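Dehydrogenase (PDB 3Q2I) probably oxidises UDP-N-acetylglucosaminuronic acid with NAD as cofactor, a step in making 2,3-diacetamido-2,3-dideoxy-D-mannuronic acid. Local coordinates at residues 216-228 and 237-249. Residues are numbered along the deposited sequence; the frame is centred on the assembly and turned at random.
With HP7 ((2S,3S,4R,5R,6R)-5-acetamido-6-[[[(2R,3S,4R,5R)-5-(2,4-dioxopyrimidin-1-yl)-3,4-dihydroxy-oxolan-2-yl]methoxy-hydroxy-phosphoryl]oxy-hydroxy-phosphoryl]oxy-3,4-dihydroxy-oxane-2-carboxylic acid), chain C.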
loop_
_atom_site.group_PDB
_atom_site.type_symbol
_atom_site.label_atom_id
_atom_site.label_comp_id
_atom_site.label_asym_id
_atom_site.label_seq_id
_atom_site.Cartn_x
_atom_site.Cartn_y
_atom_site.Cartn_z
ATOM N N LEU A 216 4.620 4.534 -27.639
ATOM C CA LEU A 216 4.881 3.295 -28.381
ATOM C C LEU A 216 5.678 3.463 -29.670
ATOM O O LEU A 216 6.210 2.486 -30.219
ATOM C CB LEU A 216 3.605 2.514 -28.696
ATOM C CG LEU A 216 2.851 2.186 -27.408
ATOM C CD1 LEU A 216 1.538 1.483 -27.752
ATOM C CD2 LEU A 216 3.711 1.208 -26.564
ATOM N N ALA A 217 5.755 4.699 -30.155
ATOM C CA ALA A 217 6.482 4.867 -31.438
ATOM C C ALA A 217 7.172 6.196 -31.571
ATOM O O ALA A 217 8.232 6.270 -32.180
ATOM C CB ALA A 217 5.584 4.691 -32.613
ATOM N N ARG A 218 6.591 7.282 -31.081
ATOM C CA ARG A 218 7.217 8.581 -31.340
ATOM C C ARG A 218 8.409 8.861 -30.441
ATOM O O ARG A 218 8.535 8.285 -29.359
ATOM C CB ARG A 218 6.177 9.694 -31.232
ATOM C CG ARG A 218 5.075 9.498 -32.234
ATOM C CD ARG A 218 5.539 9.818 -33.689
ATOM N NE ARG A 218 4.449 9.456 -34.582
ATOM C CZ ARG A 218 4.348 8.303 -35.236
ATOM N NH1 ARG A 218 5.350 7.422 -35.171
ATOM N NH2 ARG A 218 3.297 8.078 -36.017
ATOM N N ASN A 219 9.314 9.712 -30.914
ATOM C CA ASN A 219 10.468 10.114 -30.148
ATOM C C ASN A 219 10.179 11.407 -29.390
ATOM O O ASN A 219 10.530 12.521 -29.809
ATOM C CB ASN A 219 11.677 10.254 -31.090
ATOM C CG ASN A 219 12.129 8.899 -31.617
ATOM O OD1 ASN A 219 12.279 7.948 -30.844
ATOM N ND2 ASN A 219 12.353 8.804 -32.934
ATOM N N ILE A 220 9.466 11.240 -28.276
ATOM C CA ILE A 220 8.963 12.317 -27.440
ATOM C C ILE A 220 8.885 11.718 -26.031
ATOM O O ILE A 220 8.945 10.520 -25.910
ATOM C CB ILE A 220 7.552 12.750 -27.838
ATOM C CG1 ILE A 220 6.577 11.554 -27.851
ATOM C CG2 ILE A 220 7.567 13.394 -29.231
ATOM C CD1 ILE A 220 5.198 11.905 -28.362
ATOM N N GLU A 221 8.721 12.557 -25.036
ATOM C CA GLU A 221 8.665 11.999 -23.678
ATOM C C GLU A 221 7.233 11.803 -23.191
ATOM O O GLU A 221 7.033 10.974 -22.314
ATOM C CB GLU A 221 9.497 12.854 -22.746
ATOM C CG GLU A 221 8.742 14.110 -22.398
ATOM C CD GLU A 221 9.468 14.903 -21.339
ATOM O OE1 GLU A 221 9.290 16.149 -21.349
ATOM O OE2 GLU A 221 10.190 14.251 -20.515
ATOM N N VAL A 222 6.251 12.463 -23.809
ATOM C CA VAL A 222 4.838 12.271 -23.502
ATOM C C VAL A 222 4.189 11.082 -24.225
ATOM O O VAL A 222 4.794 10.469 -25.119
ATOM C CB VAL A 222 4.001 13.562 -23.807
ATOM C CG1 VAL A 222 4.600 14.771 -23.042
ATOM C CG2 VAL A 222 3.927 13.794 -25.337
ATOM N N GLU A 223 3.001 10.659 -23.808
ATOM C CA GLU A 223 2.340 9.524 -24.432
ATOM C C GLU A 223 1.867 9.802 -25.837
ATOM O O GLU A 223 1.336 10.900 -26.112
ATOM C CB GLU A 223 1.210 8.956 -23.548
ATOM C CG GLU A 223 -0.144 9.740 -23.570
ATOM C CD GLU A 223 -0.196 11.064 -22.844
ATOM O OE1 GLU A 223 0.759 11.461 -22.152
ATOM O OE2 GLU A 223 -1.242 11.767 -22.930
ATOM N N ASP A 224 2.052 8.817 -26.709
ATOM C CA ASP A 224 1.345 8.794 -27.974
ATOM C C ASP A 224 0.110 7.933 -28.004
ATOM O O ASP A 224 -0.636 7.938 -29.000
ATOM C CB ASP A 224 2.295 8.500 -29.176
ATOM C CG ASP A 224 2.999 7.150 -29.050
ATOM O OD1 ASP A 224 2.446 6.219 -28.402
ATOM O OD2 ASP A 224 4.097 7.039 -29.636
ATOM N N THR A 225 -0.120 7.180 -26.903
ATOM C CA THR A 225 -1.176 6.168 -26.851
ATOM C C THR A 225 -1.635 6.046 -25.397
ATOM O O THR A 225 -0.816 6.076 -24.504
ATOM C CB THR A 225 -0.608 4.787 -27.298
ATOM O OG1 THR A 225 -0.101 4.911 -28.647
ATOM C CG2 THR A 225 -1.667 3.677 -27.268
ATOM N N GLY A 226 -2.931 5.854 -25.172
ATOM C CA GLY A 226 -3.391 5.712 -23.779
ATOM C C GLY A 226 -4.787 5.168 -23.712
ATOM O O GLY A 226 -5.570 5.283 -24.650
ATOM N N THR A 227 -5.158 4.651 -22.546
ATOM C CA THR A 227 -6.508 4.222 -22.296
ATOM C C THR A 227 -6.844 4.531 -20.835
ATOM O O THR A 227 -5.953 4.491 -19.981
ATOM C CB THR A 227 -6.713 2.727 -22.641
ATOM O OG1 THR A 227 -8.105 2.422 -22.552
ATOM C CG2 THR A 227 -5.866 1.740 -21.771
ATOM N N VAL A 228 -8.073 4.971 -20.610
ATOM C CA VAL A 228 -8.465 5.285 -19.232
ATOM C C VAL A 228 -9.805 4.643 -18.949
ATOM O O VAL A 228 -10.725 4.843 -19.744
ATOM C CB VAL A 228 -8.508 6.786 -18.978
ATOM C CG1 VAL A 228 -9.409 7.527 -19.958
ATOM C CG2 VAL A 228 -8.846 7.064 -17.515
ATOM N N LEU A 237 -20.076 3.740 -15.838
ATOM C CA LEU A 237 -18.685 3.366 -16.120
ATOM C C LEU A 237 -18.351 3.628 -17.561
ATOM O O LEU A 237 -19.236 3.730 -18.421
ATOM C CB LEU A 237 -18.449 1.883 -15.854
ATOM C CG LEU A 237 -18.808 1.485 -14.424
ATOM C CD1 LEU A 237 -18.604 -0.018 -14.291
ATOM C CD2 LEU A 237 -17.850 2.191 -13.451
ATOM N N GLY A 238 -17.069 3.741 -17.877
ATOM C CA GLY A 238 -16.726 3.932 -19.276
ATOM C C GLY A 238 -15.237 3.890 -19.509
ATOM O O GLY A 238 -14.448 3.746 -18.574
ATOM N N SER A 239 -14.841 4.054 -20.767
ATOM C CA SER A 239 -13.418 4.156 -21.110
ATOM C C SER A 239 -13.200 5.218 -22.177
ATOM O O SER A 239 -14.111 5.506 -22.970
ATOM C CB SER A 239 -12.936 2.817 -21.679
ATOM O OG SER A 239 -13.671 2.416 -22.820
ATOM N N MET A 240 -12.012 5.800 -22.179
ATOM C CA MET A 240 -11.552 6.624 -23.287
ATOM C C MET A 240 -10.230 6.088 -23.803
ATOM O O MET A 240 -9.326 5.792 -23.011
ATOM C CB MET A 240 -11.339 8.061 -22.790
ATOM C CG MET A 240 -10.917 8.902 -23.984
ATOM S SD MET A 240 -10.916 10.659 -23.524
ATOM C CE MET A 240 -10.044 11.340 -24.906
ATOM N N ASN A 241 -10.166 5.882 -25.124
ATOM C CA ASN A 241 -9.002 5.248 -25.759
ATOM C C ASN A 241 -8.458 6.249 -26.754
ATOM O O ASN A 241 -9.250 6.868 -27.511
ATOM C CB ASN A 241 -9.467 4.052 -26.588
ATOM C CG ASN A 241 -10.172 3.036 -25.760
ATOM O OD1 ASN A 241 -9.631 2.553 -24.768
ATOM N ND2 ASN A 241 -11.409 2.723 -26.121
ATOM N N VAL A 242 -7.157 6.507 -26.724
ATOM C CA VAL A 242 -6.578 7.466 -27.649
ATOM C C VAL A 242 -5.284 6.921 -28.255
ATOM O O VAL A 242 -4.455 6.337 -27.541
ATOM C CB VAL A 242 -6.389 8.818 -26.947
ATOM C CG1 VAL A 242 -7.725 9.292 -26.385
ATOM C CG2 VAL A 242 -5.396 8.732 -25.772
ATOM N N THR A 243 -5.048 7.143 -29.558
ATOM C CA THR A 243 -3.684 6.981 -30.041
ATOM C C THR A 243 -3.457 7.982 -31.148
ATOM O O THR A 243 -4.431 8.348 -31.807
ATOM C CB THR A 243 -3.348 5.569 -30.569
ATOM O OG1 THR A 243 -1.952 5.490 -30.924
ATOM C CG2 THR A 243 -4.329 5.162 -31.692
ATOM N N MET A 244 -2.225 8.459 -31.263
ATOM C CA MET A 244 -1.792 9.316 -32.399
ATOM C C MET A 244 -1.044 8.464 -33.424
ATOM O O MET A 244 -0.367 9.008 -34.314
ATOM C CB MET A 244 -0.931 10.485 -31.903
ATOM C CG MET A 244 -1.669 11.473 -31.026
ATOM S SD MET A 244 -3.172 12.164 -31.752
ATOM C CE MET A 244 -4.468 11.637 -30.635
ATOM N N LEU A 245 -1.144 7.146 -33.323
ATOM C CA LEU A 245 -0.300 6.281 -34.168
ATOM C C LEU A 245 -1.156 5.559 -35.200
ATOM O O LEU A 245 -0.722 4.528 -35.720
ATOM C CB LEU A 245 0.377 5.186 -33.318
ATOM C CG LEU A 245 1.239 5.751 -32.194
ATOM C CD1 LEU A 245 1.910 4.601 -31.447
ATOM C CD2 LEU A 245 2.240 6.796 -32.701
ATOM N N THR A 246 -2.322 6.099 -35.551
ATOM C CA THR A 246 -3.268 5.344 -36.375
ATOM C C THR A 246 -2.785 5.269 -37.841
ATOM O O THR A 246 -2.330 6.273 -38.422
ATOM C CB THR A 246 -4.626 6.027 -36.381
ATOM O OG1 THR A 246 -5.077 6.215 -35.013
ATOM C CG2 THR A 246 -5.628 5.166 -37.130
ATOM N N TYR A 247 -2.885 4.067 -38.391
ATOM C CA TYR A 247 -2.502 3.834 -39.805
ATOM C C TYR A 247 -3.684 4.033 -40.707
ATOM O O TYR A 247 -4.703 3.386 -40.535
ATOM C CB TYR A 247 -1.979 2.404 -40.009
ATOM C CG TYR A 247 -1.714 2.152 -41.486
ATOM C CD1 TYR A 247 -0.568 2.645 -42.078
ATOM C CD2 TYR A 247 -2.661 1.518 -42.256
ATOM C CE1 TYR A 247 -0.350 2.487 -43.441
ATOM C CE2 TYR A 247 -2.444 1.333 -43.614
ATOM C CZ TYR A 247 -1.314 1.829 -44.172
ATOM O OH TYR A 247 -1.155 1.649 -45.540
ATOM N N PRO A 248 -3.535 4.927 -41.713
ATOM C CA PRO A 248 -2.410 5.781 -42.048
ATOM C C PRO A 248 -2.763 7.253 -41.885
ATOM O O PRO A 248 -1.907 8.112 -42.131
ATOM C CB PRO A 248 -2.259 5.532 -43.556
ATOM C CG PRO A 248 -3.665 5.407 -43.983
ATOM C CD PRO A 248 -4.469 4.792 -42.846
ATOM N N LYS A 249 -3.992 7.533 -41.460
ATOM C CA LYS A 249 -4.455 8.897 -41.174
ATOM C C LYS A 249 -5.583 8.862 -40.134
ATOM O O LYS A 249 -5.986 7.780 -39.713
ATOM C CB LYS A 249 -4.962 9.558 -42.478
ATOM C CG LYS A 249 -6.189 8.896 -43.053
ATOM C CD LYS A 249 -6.548 9.521 -44.412
ATOM C CE LYS A 249 -7.567 8.640 -45.083
ATOM N NZ LYS A 249 -8.866 9.014 -44.495
HETATM N N1 HP7 C . -2.257 15.079 -39.064
HETATM C C2 HP7 C . -1.795 14.001 -39.697
HETATM O O2 HP7 C . -0.554 13.857 -39.844
HETATM N N3 HP7 C . -2.623 13.087 -40.211
HETATM C C4 HP7 C . -3.950 13.231 -40.087
HETATM O O4 HP7 C . -4.679 12.374 -40.640
HETATM C C5 HP7 C . -4.470 14.343 -39.418
HETATM C C6 HP7 C . -3.574 15.277 -38.913
HETATM P PA HP7 C . -5.327 18.982 -37.692
HETATM P PB HP7 C . -6.589 20.554 -35.726
HETATM O "O'P" HP7 C . -2.821 17.979 -32.811
HETATM O "O'Q" HP7 C . -2.144 20.013 -32.306
HETATM C "C1'" HP7 C . -6.620 19.085 -33.554
HETATM O O1A HP7 C . -6.405 17.966 -38.036
HETATM O O1B HP7 C . -7.899 19.948 -36.172
HETATM C C1C HP7 C . -1.286 16.011 -38.473
HETATM C "C2'" HP7 C . -7.376 19.198 -32.218
HETATM N "N2'" HP7 C . -8.662 19.873 -32.406
HETATM O O2A HP7 C . -5.059 20.185 -38.553
HETATM O O2B HP7 C . -6.217 21.997 -36.000
HETATM C C2C HP7 C . -0.845 17.111 -39.429
HETATM O O2C HP7 C . 0.554 17.274 -39.172
HETATM C "C3'" HP7 C . -6.554 19.962 -31.189
HETATM O "O3'" HP7 C . -7.191 19.724 -29.912
HETATM O O3A HP7 C . -5.455 19.518 -36.184
HETATM O O3B HP7 C . -6.505 20.405 -34.102
HETATM C C3C HP7 C . -1.560 18.341 -38.896
HETATM O O3C HP7 C . -0.801 19.524 -39.150
HETATM C "C4'" HP7 C . -5.112 19.433 -31.123
HETATM O "O4'" HP7 C . -4.275 20.232 -30.295
HETATM C C4C HP7 C . -1.671 18.094 -37.395
HETATM O O4C HP7 C . -1.948 16.686 -37.400
HETATM C "C5'" HP7 C . -4.529 19.569 -32.544
HETATM O "O5'" HP7 C . -5.277 18.648 -33.333
HETATM C C5C HP7 C . -2.879 18.813 -36.833
HETATM O O5C HP7 C . -3.956 18.171 -37.504
HETATM C "C6'" HP7 C . -3.070 19.182 -32.558
HETATM C "C7'" HP7 C . -9.872 19.384 -32.144
HETATM O "O7'" HP7 C . -10.126 18.306 -31.588
HETATM C "C8'" HP7 C . -11.026 20.264 -32.566
#
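Leu245 sits against the carboxylate of Asp224 where the antiparallel hairpin of strands 225-232 and 237-243 opens into loops, in the mixed sheet of the C-terminal alpha/beta domain. Its CG lies anti to its own carbonyl carbon (chi1 -58°), and from CB the chain runs at about a right angle to Asp224. Leu245 CG passes 3.9 Å from Asp224 CG, and there the branches part. Leu245 CD1 touches Thr225 OG1 and Asp224 OD1, each at 3.5 Å, and the CB atoms of Leu216 and Ala217. Leu245 CD2 meets Asp224 OD2. In the Arg218 conformer described, Leu245 CD2 also lies over one guanidinium face, 3.6 Å from Arg218 CZ and above the centre, while Arg218 NE bonds to Arg167 O. Tyr157 of a second subunit packs on Leu245.

The carboxylate is held by four donors of its own segment. Asp224 OD1 takes Leu216 N and Thr225 OG1 from opposite faces of its plane, whereas Asp224 OD2 takes Ala217 N on its syn lone pair and Arg218 N, 2.9 Å away, nearly along its C-O axis. Beside it, Met244 N gives a straight bond (167°) to Asp224 O, and Thr243 OG1 accepts from Leu245 N in an ST turn. Thr243 OG1 also lies 3.0 Å from Thr225 OG1.

Further along, Gly226 and Val242 bond reciprocally, N to O (Gly226 N to Val242 O 2.9 Å), as do Val228 and Met240. Thr227 OG1 donates to Asn241 OD1 at 2.7 Å, in the carbonyl plane. On this face Thr227 packs on Gly238 and Asn241 on Asn160 of the second subunit, whose Ser239 OG, as modelled, also bonds Asn241 OD1. On the other face, Val228 CG1 presses on Met240 CB at 3.5 Å, a tight fit.

Four donors on a buried carboxylate should favour its charged form and fix the path of 216-218, while leucine methyls cover it.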